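Local coordinates for protein cytosine deaminase (Klebsiella pneumoniae, PDB 4R88) that probably catalyses the hydrolytic deamination of cytosine to uracil and ammonia in an iron(II)-containing active site, which here holds 5-fluorocytosine, at residues E54-L59 with L205-C210; V114-D119 with L144-F149; F149-I154 with G176-Y181. All coordinates share one frame; numbering follows the deposited sequence.

Contact 1. Residues E54-L59 with L205-C210; sequences EPHIHL and LVDVHC. With FE2 (Fe (II) ion), chain T; 1LD (5-fluorocytosine), chain S.
H58 and H209 meet rim to rim: NE2 of each ring lies near the plane and at the edge of the other, the two nitrogens 3.2 Å apart. One face of the H58 ring is taken by the ligand, with C6 of 5-fluorocytosine 3.6 Å from H58 NE2 and displaced toward the rim. H209 in turn has CE1 of H56 over a face, while its own NE2 reaches the edge of the H56 ring. Both of these ring pairs have their planes at 59°, and neither is a stack. The close nitrogens are not hydrogen-bonded, because all bind iron(II): the metal is 2.3 Å from H56 NE2, 2.4 Å from H58 NE2 and 2.5 Å from H209 NE2. D308 supplies a further ligand.

Different first torsions bring H56 and H58, from one segment, and H209, from across the barrel, to the same metal. H56 carries CG anti to the backbone N (chi1 -173°), which places its ring so that NE2 reaches the metal. H58 and H209 have CG beside the backbone N instead, and their ring ends swing in from opposite directions. The backbone under H56 is tied down by E54, whose OE2 accepts from H56 N at 2.9 Å through its anti lone pair; E54 OE1 meets Q307.

Behind the metal, P55 O accepts from a water at 2.6 Å, and D207 is hydrogen-bonded to S240. The strand axes stay 10.2 Å apart at their closest, 51° from parallel, so the strands are not sheet neighbours but face each other across the barrel interior. An HxH pair at the C-terminal side of the first barrel strand, a histidine on the fifth and an aspartate after the eighth form the mononuclear metal site of amidohydrolase-type cytosine deaminases.

Contact 2. Residues V114-D119 with L144-F149; sequences VRTHVD and LQIVAF. With 1LD (5-fluorocytosine), chain S.
R115 grips Q145 side-on, and two of its nitrogens, NE and NH2, converge on a single oxygen: Q145 OE1 is 3.0 Å from R115 NE and 2.8 Å from R115 NH2. The oxygen lies practically in the guanidinium plane, whereas the amide plane is turned 40° from it, which leaves the NH2 donor in the carbonyl plane and the NE donor tilted out. A bend at chi3 (-73°) brings the otherwise extended arginine round to this position. Its remaining nitrogen, NH1, makes a salt bridge to D207, and Q145 NE2 donates to L356 O, so each partner has a further bond, which probably limits rotation of the amide.

Beneath these polar ends run two parallel strands in register, bonded for example by V147 N to T116 O (2.7 Å) and F149 N to V118 O (2.9 Å). They are the second and third strands of the amidohydrolase (β/α)8 barrel, joined through helix 126-137 as a beta-alpha-beta unit. V118 and I146 face that helix, touching through their CG2 atoms at 3.7 Å.

R115, H117, V147 and F149 lie on the face turned into the barrel. V147 CG2 sits 3.8 Å from the centroid of the H117 ring, almost on the ring normal, in a CH-pi contact. The same histidine presents an edge to the face of F149 in an offset edge-to-face pair, planes at 85°. At the far end of that phenyl ring, F149 CZ comes within 3.6 Å of O2 of 5-fluorocytosine, while H209 stacks on the ring.

Contact 3. Residues F149-I154 with G176-Y181; sequences FPQEGI and GGIPHY. With 1LD (5-fluorocytosine), chain S.
I178 wedges its two branches into the turn made by 149-154, and each branch meets a different part of it. CG1 stands anti to the backbone N (chi1 -169°), which carries CD1 along an extended arm to Q151 NE2 at 3.5 Å. CG2 is left between the backbone N and the carbonyl carbon and presses against P150 O at 3.2 Å, a tight approach. That carbonyl also accepts from G153 N across the type I turn P150-G153, so methyl and N-H crowd the same oxygen.

The CB of Q151 points away from the 176-181 segment; CG is anti to N, and a bend at chi2 (72°) turns the amide back toward I178 and the ligand. There it makes a two-point clasp: OE1 accepts from N1 of 5-fluorocytosine at 2.8 Å, and NE2 donates to its O2 at 3.1 Å in a nearly straight bond (169°). I178 CD1 packs 3.6 Å from the same O2. Apart from F149, which ends the third barrel strand, the segments are loops that follow the third and fourth strands, where substrate sites of amidohydrolases lie, and the amide pairing with N1 and O2 is consistent with recognition of the pyrimidine.

Farther out, the edge of the Y181 ring approaches the backbone of E152, and its CD1 lies 3.5 Å from Q151 O. Its hydroxyl shares a water with E152 OE2, weakly on the carboxylate side; the glutamate's other oxygen pairs with K87. Toward the barrel, F149 has G177 O at its ring edge, and P150 CD packs 3.6 Å from G177 N.

Overall arrangement
From the N terminus the chain first lays down E54-L59, in the region where the first barrel strand runs out. V114-D119 follows, and contact 2 closes when the chain returns as L144-F149 after helix 126-137. F149 then passes directly into contact 3, which closes through G176-Y181, so these two stand in series. Contact 1 closes last, when L205-C210 comes back to E54-L59 across the barrel, and its long loop encloses both others. Strands 46-57 and 111-119 are neighbours, with I57 O 2.9 Å from H117 N; H209 N lies 3.0 Å from G177 O. Metal centre, inner barrel wall and outer loops thus meet around one 5-fluorocytosine, which all three contacts touch.

Contact 1. Residues E54-L59 with L205-C210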
loop_
_atom_site.group_PDB
_atom_site.type_symbol
_atom_site.label_atom_id
_atom_site.label_comp_id
_atom_site.label_asym_id
_atom_site.label_seq_id
_atom_site.Cartn_x
_atom_site.Cartn_y
_atom_site.Cartn_z
ATOM N N GLU B 54 8.216 -12.468 9.505
ATOM C CA GLU B 54 8.261 -12.514 8.041
ATOM C C GLU B 54 8.332 -13.993 7.612
ATOM O O GLU B 54 9.407 -14.575 7.529
ATOM C CB GLU B 54 9.460 -11.718 7.531
ATOM C CG GLU B 54 9.668 -11.829 6.024
ATOM C CD GLU B 54 8.357 -11.674 5.278
ATOM O OE1 GLU B 54 7.892 -10.522 5.107
ATOM O OE2 GLU B 54 7.777 -12.707 4.893
ATOM N N PRO B 55 7.166 -14.611 7.364
ATOM C CA PRO B 55 7.081 -16.067 7.222
ATOM C C PRO B 55 7.434 -16.566 5.821
ATOM O O PRO B 55 7.438 -17.779 5.584
ATOM C CB PRO B 55 5.609 -16.345 7.518
ATOM C CG PRO B 55 4.916 -15.097 7.014
ATOM C CD PRO B 55 5.835 -13.972 7.375
ATOM N N HIS B 56 7.715 -15.644 4.903
ATOM C CA HIS B 56 8.029 -16.031 3.535
ATOM C C HIS B 56 8.828 -14.949 2.831
ATOM O O HIS B 56 8.271 -13.945 2.394
ATOM C CB HIS B 56 6.732 -16.292 2.770
ATOM C CG HIS B 56 6.943 -16.851 1.404
ATOM N ND1 HIS B 56 6.402 -18.056 1.003
ATOM C CD2 HIS B 56 7.627 -16.371 0.340
ATOM C CE1 HIS B 56 6.746 -18.291 -0.249
ATOM N NE2 HIS B 56 7.488 -17.286 -0.672
ATOM N N ILE B 57 10.132 -15.160 2.710
ATOM C CA ILE B 57 10.992 -14.241 1.977
ATOM C C ILE B 57 12.109 -15.018 1.251
ATOM O O ILE B 57 12.442 -16.121 1.641
ATOM C CB ILE B 57 11.563 -13.162 2.910
ATOM C CG1 ILE B 57 12.128 -11.989 2.110
ATOM C CG2 ILE B 57 12.620 -13.767 3.872
ATOM C CD1 ILE B 57 12.372 -10.746 2.959
ATOM N N HIS B 58 12.636 -14.462 0.166
ATOM C CA HIS B 58 13.719 -15.106 -0.586
ATOM C C HIS B 58 15.029 -14.360 -0.368
ATOM O O HIS B 58 15.412 -13.542 -1.202
ATOM C CB HIS B 58 13.393 -15.123 -2.083
ATOM C CG HIS B 58 12.254 -16.022 -2.433
ATOM N ND1 HIS B 58 12.438 -17.312 -2.883
ATOM C CD2 HIS B 58 10.917 -15.834 -2.366
ATOM C CE1 HIS B 58 11.263 -17.879 -3.081
ATOM N NE2 HIS B 58 10.325 -17.002 -2.774
ATOM N N LEU B 59 15.702 -14.630 0.754
ATOM C CA LEU B 59 16.956 -13.945 1.091
ATOM C C LEU B 59 18.130 -14.242 0.148
ATOM O O LEU B 59 19.055 -13.430 0.042
ATOM C CB LEU B 59 17.398 -14.254 2.526
ATOM C CG LEU B 59 16.572 -13.678 3.668
ATOM C CD1 LEU B 59 17.250 -14.018 5.002
ATOM C CD2 LEU B 59 16.393 -12.178 3.490
ATOM N N LEU B 205 9.474 -29.536 8.637
ATOM C CA LEU B 205 8.276 -28.795 8.274
ATOM C C LEU B 205 8.150 -28.755 6.745
ATOM O O LEU B 205 9.057 -29.163 6.030
ATOM C CB LEU B 205 8.293 -27.373 8.861
ATOM C CG LEU B 205 8.564 -27.252 10.374
ATOM C CD1 LEU B 205 8.549 -25.791 10.829
ATOM C CD2 LEU B 205 7.552 -28.049 11.152
ATOM N N VAL B 206 7.012 -28.271 6.261
ATOM C CA VAL B 206 6.731 -28.191 4.828
ATOM C C VAL B 206 6.182 -26.812 4.518
ATOM O O VAL B 206 5.348 -26.286 5.260
ATOM C CB VAL B 206 5.676 -29.241 4.408
ATOM C CG1 VAL B 206 5.219 -29.018 2.976
ATOM C CG2 VAL B 206 6.235 -30.641 4.580
ATOM N N ASP B 207 6.655 -26.217 3.432
ATOM C CA ASP B 207 6.122 -24.944 2.973
ATOM C C ASP B 207 6.319 -24.861 1.463
ATOM O O ASP B 207 7.420 -24.609 0.972
ATOM C CB ASP B 207 6.793 -23.762 3.673
ATOM C CG ASP B 207 6.129 -22.427 3.329
ATOM O OD1 ASP B 207 6.153 -21.506 4.177
ATOM O OD2 ASP B 207 5.585 -22.294 2.209
ATOM N N VAL B 208 5.221 -25.051 0.745
ATOM C CA VAL B 208 5.267 -25.256 -0.694
ATOM C C VAL B 208 4.726 -24.027 -1.430
ATOM O O VAL B 208 3.678 -23.502 -1.056
ATOM C CB VAL B 208 4.429 -26.516 -1.071
ATOM C CG1 VAL B 208 4.290 -26.664 -2.583
ATOM C CG2 VAL B 208 5.041 -27.774 -0.471
ATOM N N HIS B 209 5.450 -23.548 -2.443
ATOM C CA HIS B 209 4.892 -22.556 -3.374
ATOM C C HIS B 209 3.849 -23.275 -4.170
ATOM O O HIS B 209 4.169 -24.048 -5.068
ATOM C CB HIS B 209 5.930 -22.051 -4.362
ATOM C CG HIS B 209 6.891 -21.072 -3.778
ATOM N ND1 HIS B 209 7.727 -21.388 -2.727
ATOM C CD2 HIS B 209 7.158 -19.785 -4.100
ATOM C CE1 HIS B 209 8.472 -20.340 -2.430
ATOM N NE2 HIS B 209 8.145 -19.355 -3.246
ATOM N N CYS B 210 2.594 -23.031 -3.838
ATOM C CA CYS B 210 1.528 -23.877 -4.328
ATOM C C CYS B 210 0.596 -23.046 -5.221
ATOM O O CYS B 210 -0.008 -22.083 -4.756
ATOM C CB CYS B 210 0.762 -24.454 -3.128
ATOM S SG CYS B 210 -0.245 -25.879 -3.536
HETATM FE FE FE2 T . 7.957 -16.917 -2.854
HETATM N N1 1LD S . 10.154 -17.575 -6.844
HETATM C C6 1LD S . 10.447 -16.365 -6.331
HETATM C C2 1LD S . 8.877 -17.903 -7.095
HETATM O O2 1LD S . 8.587 -19.146 -7.613
HETATM N N3 1LD S . 7.858 -17.060 -6.856
HETATM C C4 1LD S . 8.104 -15.840 -6.350
HETATM N N4 1LD S . 7.009 -14.949 -6.110
HETATM C C5 1LD S . 9.424 -15.454 -6.069
HETATM F F 1LD S . 9.701 -14.251 -5.558
HETATM O O HOH W 1 7.063 -19.371 3.514
#

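Contact 2. Residues V114-D119 with L144-F149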
loop_
_atom_site.group_PDB
_atom_site.type_symbol
_atom_site.label_atom_id
_atom_site.label_comp_id
_atom_site.label_asym_id
_atom_site.label_seq_id
_atom_site.Cartn_x
_atom_site.Cartn_y
_atom_site.Cartn_z
ATOM N N VAL B 114 12.042 -15.019 10.953
ATOM C CA VAL B 114 12.046 -15.025 9.499
ATOM C C VAL B 114 12.090 -16.453 8.962
ATOM O O VAL B 114 12.875 -17.277 9.437
ATOM C CB VAL B 114 13.286 -14.290 8.958
ATOM C CG1 VAL B 114 13.250 -14.248 7.421
ATOM C CG2 VAL B 114 13.394 -12.876 9.558
ATOM N N ARG B 115 11.258 -16.745 7.971
ATOM C CA ARG B 115 11.405 -17.982 7.213
ATOM C C ARG B 115 11.835 -17.627 5.790
ATOM O O ARG B 115 11.111 -16.933 5.088
ATOM C CB ARG B 115 10.102 -18.786 7.193
ATOM C CG ARG B 115 10.132 -19.959 6.209
ATOM C CD ARG B 115 8.832 -20.770 6.236
ATOM N NE ARG B 115 8.724 -21.570 7.451
ATOM C CZ ARG B 115 7.680 -22.332 7.756
ATOM N NH1 ARG B 115 6.624 -22.378 6.942
ATOM N NH2 ARG B 115 7.691 -23.043 8.882
ATOM N N THR B 116 13.025 -18.085 5.384
ATOM C CA THR B 116 13.531 -17.814 4.049
ATOM C C THR B 116 13.515 -19.052 3.173
ATOM O O THR B 116 13.877 -20.142 3.601
ATOM C CB THR B 116 14.964 -17.196 4.051
ATOM O OG1 THR B 116 15.300 -16.787 2.714
ATOM C CG2 THR B 116 16.036 -18.201 4.569
ATOM N N HIS B 117 13.064 -18.888 1.938
ATOM C CA HIS B 117 13.257 -19.934 0.941
ATOM C C HIS B 117 14.630 -19.727 0.339
ATOM O O HIS B 117 15.124 -18.597 0.262
ATOM C CB HIS B 117 12.140 -19.868 -0.104
ATOM C CG HIS B 117 10.785 -20.141 0.474
ATOM N ND1 HIS B 117 10.132 -21.343 0.305
ATOM C CD2 HIS B 117 9.981 -19.383 1.258
ATOM C CE1 HIS B 117 8.980 -21.313 0.956
ATOM N NE2 HIS B 117 8.865 -20.136 1.545
ATOM N N VAL B 118 15.294 -20.824 0.002
ATOM C CA VAL B 118 16.582 -20.754 -0.664
ATOM C C VAL B 118 16.543 -21.715 -1.833
ATOM O O VAL B 118 16.207 -22.888 -1.661
ATOM C CB VAL B 118 17.716 -21.181 0.279
ATOM C CG1 VAL B 118 19.075 -21.001 -0.400
ATOM C CG2 VAL B 118 17.642 -20.395 1.564
ATOM N N ASP B 119 16.877 -21.218 -3.015
ATOM C CA ASP B 119 16.822 -22.030 -4.221
ATOM C C ASP B 119 17.883 -23.113 -4.140
ATOM O O ASP B 119 19.067 -22.818 -4.053
ATOM C CB ASP B 119 17.012 -21.147 -5.469
ATOM C CG ASP B 119 16.877 -21.920 -6.781
ATOM O OD1 ASP B 119 17.138 -21.306 -7.835
ATOM O OD2 ASP B 119 16.504 -23.118 -6.782
ATOM N N LEU B 144 15.952 -17.583 12.297
ATOM C CA LEU B 144 15.759 -17.847 10.873
ATOM C C LEU B 144 15.435 -19.311 10.596
ATOM O O LEU B 144 16.137 -20.205 11.074
ATOM C CB LEU B 144 17.036 -17.477 10.112
ATOM C CG LEU B 144 17.036 -17.603 8.584
ATOM C CD1 LEU B 144 16.043 -16.629 7.957
ATOM C CD2 LEU B 144 18.433 -17.357 8.040
ATOM N N GLN B 145 14.371 -19.553 9.832
ATOM C CA GLN B 145 14.115 -20.881 9.294
ATOM C C GLN B 145 14.497 -20.880 7.830
ATOM O O GLN B 145 14.381 -19.858 7.147
ATOM C CB GLN B 145 12.651 -21.275 9.440
ATOM C CG GLN B 145 12.219 -21.410 10.876
ATOM C CD GLN B 145 10.781 -21.859 10.997
ATOM O OE1 GLN B 145 10.154 -22.235 10.004
ATOM N NE2 GLN B 145 10.250 -21.825 12.220
ATOM N N ILE B 146 14.980 -22.019 7.356
ATOM C CA ILE B 146 15.420 -22.126 5.969
ATOM C C ILE B 146 14.607 -23.185 5.257
ATOM O O ILE B 146 14.482 -24.310 5.753
ATOM C CB ILE B 146 16.910 -22.497 5.898
ATOM C CG1 ILE B 146 17.746 -21.370 6.504
ATOM C CG2 ILE B 146 17.315 -22.783 4.436
ATOM C CD1 ILE B 146 19.200 -21.713 6.700
ATOM N N VAL B 147 14.044 -22.822 4.103
ATOM C CA VAL B 147 13.254 -23.753 3.320
ATOM C C VAL B 147 14.075 -24.191 2.119
ATOM O O VAL B 147 14.623 -23.357 1.407
ATOM C CB VAL B 147 11.967 -23.113 2.768
ATOM C CG1 VAL B 147 11.093 -24.183 2.120
ATOM C CG2 VAL B 147 11.199 -22.380 3.874
ATOM N N ALA B 148 14.160 -25.495 1.888
ATOM C CA ALA B 148 14.805 -25.979 0.682
ATOM C C ALA B 148 13.817 -25.843 -0.479
ATOM O O ALA B 148 12.845 -26.598 -0.596
ATOM C CB ALA B 148 15.308 -27.428 0.875
ATOM N N PHE B 149 14.057 -24.845 -1.325
ATOM C CA PHE B 149 13.102 -24.455 -2.353
ATOM C C PHE B 149 13.650 -24.763 -3.741
ATOM O O PHE B 149 14.635 -24.172 -4.169
ATOM C CB PHE B 149 12.798 -22.959 -2.213
ATOM C CG PHE B 149 12.003 -22.386 -3.348
ATOM C CD1 PHE B 149 10.769 -22.919 -3.687
ATOM C CD2 PHE B 149 12.484 -21.301 -4.072
ATOM C CE1 PHE B 149 10.015 -22.380 -4.742
ATOM C CE2 PHE B 149 11.743 -20.755 -5.133
ATOM C CZ PHE B 149 10.507 -21.293 -5.460
HETATM N N1 1LD S . 10.154 -17.575 -6.844
HETATM C C6 1LD S . 10.447 -16.365 -6.331
HETATM C C2 1LD S . 8.877 -17.903 -7.095
HETATM O O2 1LD S . 8.587 -19.146 -7.613
HETATM N N3 1LD S . 7.858 -17.060 -6.856
HETATM C C4 1LD S . 8.104 -15.840 -6.350
HETATM N N4 1LD S . 7.009 -14.949 -6.110
HETATM C C5 1LD S . 9.424 -15.454 -6.069
HETATM F F 1LD S . 9.701 -14.251 -5.558
#

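Contact 3. Residues F149-I154 with G176-Y181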
loop_
_atom_site.group_PDB
_atom_site.type_symbol
_atom_site.label_atom_id
_atom_site.label_comp_id
_atom_site.label_asym_id
_atom_site.label_seq_id
_atom_site.Cartn_x
_atom_site.Cartn_y
_atom_site.Cartn_z
ATOM N N PHE B 149 14.057 -24.845 -1.325
ATOM C CA PHE B 149 13.102 -24.455 -2.353
ATOM C C PHE B 149 13.650 -24.763 -3.741
ATOM O O PHE B 149 14.635 -24.172 -4.169
ATOM C CB PHE B 149 12.798 -22.959 -2.213
ATOM C CG PHE B 149 12.003 -22.386 -3.348
ATOM C CD1 PHE B 149 10.769 -22.919 -3.687
ATOM C CD2 PHE B 149 12.484 -21.301 -4.072
ATOM C CE1 PHE B 149 10.015 -22.380 -4.742
ATOM C CE2 PHE B 149 11.743 -20.755 -5.133
ATOM C CZ PHE B 149 10.507 -21.293 -5.460
ATOM N N PRO B 150 13.026 -25.712 -4.442
ATOM C CA PRO B 150 13.539 -26.112 -5.759
ATOM C C PRO B 150 12.965 -25.194 -6.839
ATOM O O PRO B 150 12.037 -25.591 -7.524
ATOM C CB PRO B 150 13.000 -27.541 -5.918
ATOM C CG PRO B 150 11.688 -27.527 -5.159
ATOM C CD PRO B 150 11.863 -26.518 -4.019
ATOM N N GLN B 151 13.493 -23.977 -6.961
ATOM C CA GLN B 151 12.924 -22.985 -7.878
ATOM C C GLN B 151 12.603 -23.536 -9.265
ATOM O O GLN B 151 11.521 -23.270 -9.815
ATOM C CB GLN B 151 13.851 -21.784 -8.030
ATOM C CG GLN B 151 13.372 -20.787 -9.070
ATOM C CD GLN B 151 12.165 -20.033 -8.592
ATOM O OE1 GLN B 151 12.296 -18.997 -7.946
ATOM N NE2 GLN B 151 10.975 -20.552 -8.891
ATOM N N GLU B 152 13.528 -24.314 -9.829
ATOM C CA GLU B 152 13.336 -24.815 -11.188
ATOM C C GLU B 152 12.707 -26.202 -11.280
ATOM O O GLU B 152 12.742 -26.847 -12.333
ATOM C CB GLU B 152 14.635 -24.704 -11.993
ATOM C CG GLU B 152 15.138 -23.259 -12.067
ATOM C CD GLU B 152 16.361 -23.108 -12.957
ATOM O OE1 GLU B 152 17.241 -22.266 -12.649
ATOM O OE2 GLU B 152 16.435 -23.832 -13.972
ATOM N N GLY B 153 12.086 -26.635 -10.186
ATOM C CA GLY B 153 11.385 -27.906 -10.153
ATOM C C GLY B 153 12.179 -29.028 -9.501
ATOM O O GLY B 153 13.410 -28.990 -9.454
ATOM N N ILE B 154 11.466 -30.022 -8.979
ATOM C CA ILE B 154 12.096 -31.226 -8.426
ATOM C C ILE B 154 12.219 -32.278 -9.516
ATOM O O ILE B 154 13.264 -32.903 -9.682
ATOM C CB ILE B 154 11.261 -31.817 -7.261
ATOM C CG1 ILE B 154 11.148 -30.795 -6.123
ATOM C CG2 ILE B 154 11.874 -33.147 -6.776
ATOM C CD1 ILE B 154 10.294 -31.232 -4.907
ATOM N N GLY B 176 10.462 -27.433 0.720
ATOM C CA GLY B 176 9.628 -26.632 -0.177
ATOM C C GLY B 176 9.188 -27.397 -1.412
ATOM O O GLY B 176 9.313 -28.621 -1.477
ATOM N N GLY B 177 8.672 -26.676 -2.402
ATOM C CA GLY B 177 8.211 -27.307 -3.623
ATOM C C GLY B 177 7.608 -26.273 -4.541
ATOM O O GLY B 177 7.377 -25.131 -4.127
ATOM N N ILE B 178 7.358 -26.662 -5.788
ATOM C CA ILE B 178 6.742 -25.748 -6.747
ATOM C C ILE B 178 5.944 -26.524 -7.824
ATOM O O ILE B 178 6.227 -26.443 -9.017
ATOM C CB ILE B 178 7.822 -24.789 -7.338
ATOM C CG1 ILE B 178 7.179 -23.640 -8.130
ATOM C CG2 ILE B 178 8.893 -25.575 -8.150
ATOM C CD1 ILE B 178 8.186 -22.612 -8.657
ATOM N N PRO B 179 4.919 -27.275 -7.392
ATOM C CA PRO B 179 4.253 -28.247 -8.270
ATOM C C PRO B 179 3.653 -27.646 -9.546
ATOM O O PRO B 179 3.649 -28.333 -10.578
ATOM C CB PRO B 179 3.160 -28.859 -7.366
ATOM C CG PRO B 179 2.966 -27.870 -6.261
ATOM C CD PRO B 179 4.331 -27.267 -6.040
ATOM N N HIS B 180 3.185 -26.398 -9.492
ATOM C CA HIS B 180 2.583 -25.760 -10.655
ATOM C C HIS B 180 3.628 -25.483 -11.730
ATOM O O HIS B 180 3.294 -25.264 -12.892
ATOM C CB HIS B 180 1.856 -24.456 -10.258
ATOM C CG HIS B 180 2.747 -23.462 -9.581
ATOM N ND1 HIS B 180 3.133 -23.592 -8.264
ATOM C CD2 HIS B 180 3.369 -22.354 -10.051
ATOM C CE1 HIS B 180 3.940 -22.597 -7.943
ATOM N NE2 HIS B 180 4.103 -21.832 -9.010
ATOM N N TYR B 181 4.897 -25.478 -11.345
ATOM C CA TYR B 181 5.972 -25.193 -12.290
ATOM C C TYR B 181 6.608 -26.442 -12.905
ATOM O O TYR B 181 7.385 -26.331 -13.848
ATOM C CB TYR B 181 7.045 -24.314 -11.634
ATOM C CG TYR B 181 8.047 -23.718 -12.613
ATOM C CD1 TYR B 181 9.396 -24.022 -12.529
ATOM C CD2 TYR B 181 7.633 -22.853 -13.621
ATOM C CE1 TYR B 181 10.309 -23.483 -13.416
ATOM C CE2 TYR B 181 8.533 -22.308 -14.516
ATOM C CZ TYR B 181 9.871 -22.622 -14.408
ATOM O OH TYR B 181 10.772 -22.084 -15.298
HETATM N N1 1LD S . 10.154 -17.575 -6.844
HETATM C C6 1LD S . 10.447 -16.365 -6.331
HETATM C C2 1LD S . 8.877 -17.903 -7.095
HETATM O O2 1LD S . 8.587 -19.146 -7.613
HETATM N N3 1LD S . 7.858 -17.060 -6.856
HETATM C C4 1LD S . 8.104 -15.840 -6.350
HETATM N N4 1LD S . 7.009 -14.949 -6.110
HETATM C C5 1LD S . 9.424 -15.454 -6.069
HETATM F F 1LD S . 9.701 -14.251 -5.558
HETATM O O HOH W 2 13.272 -23.403 -15.330
#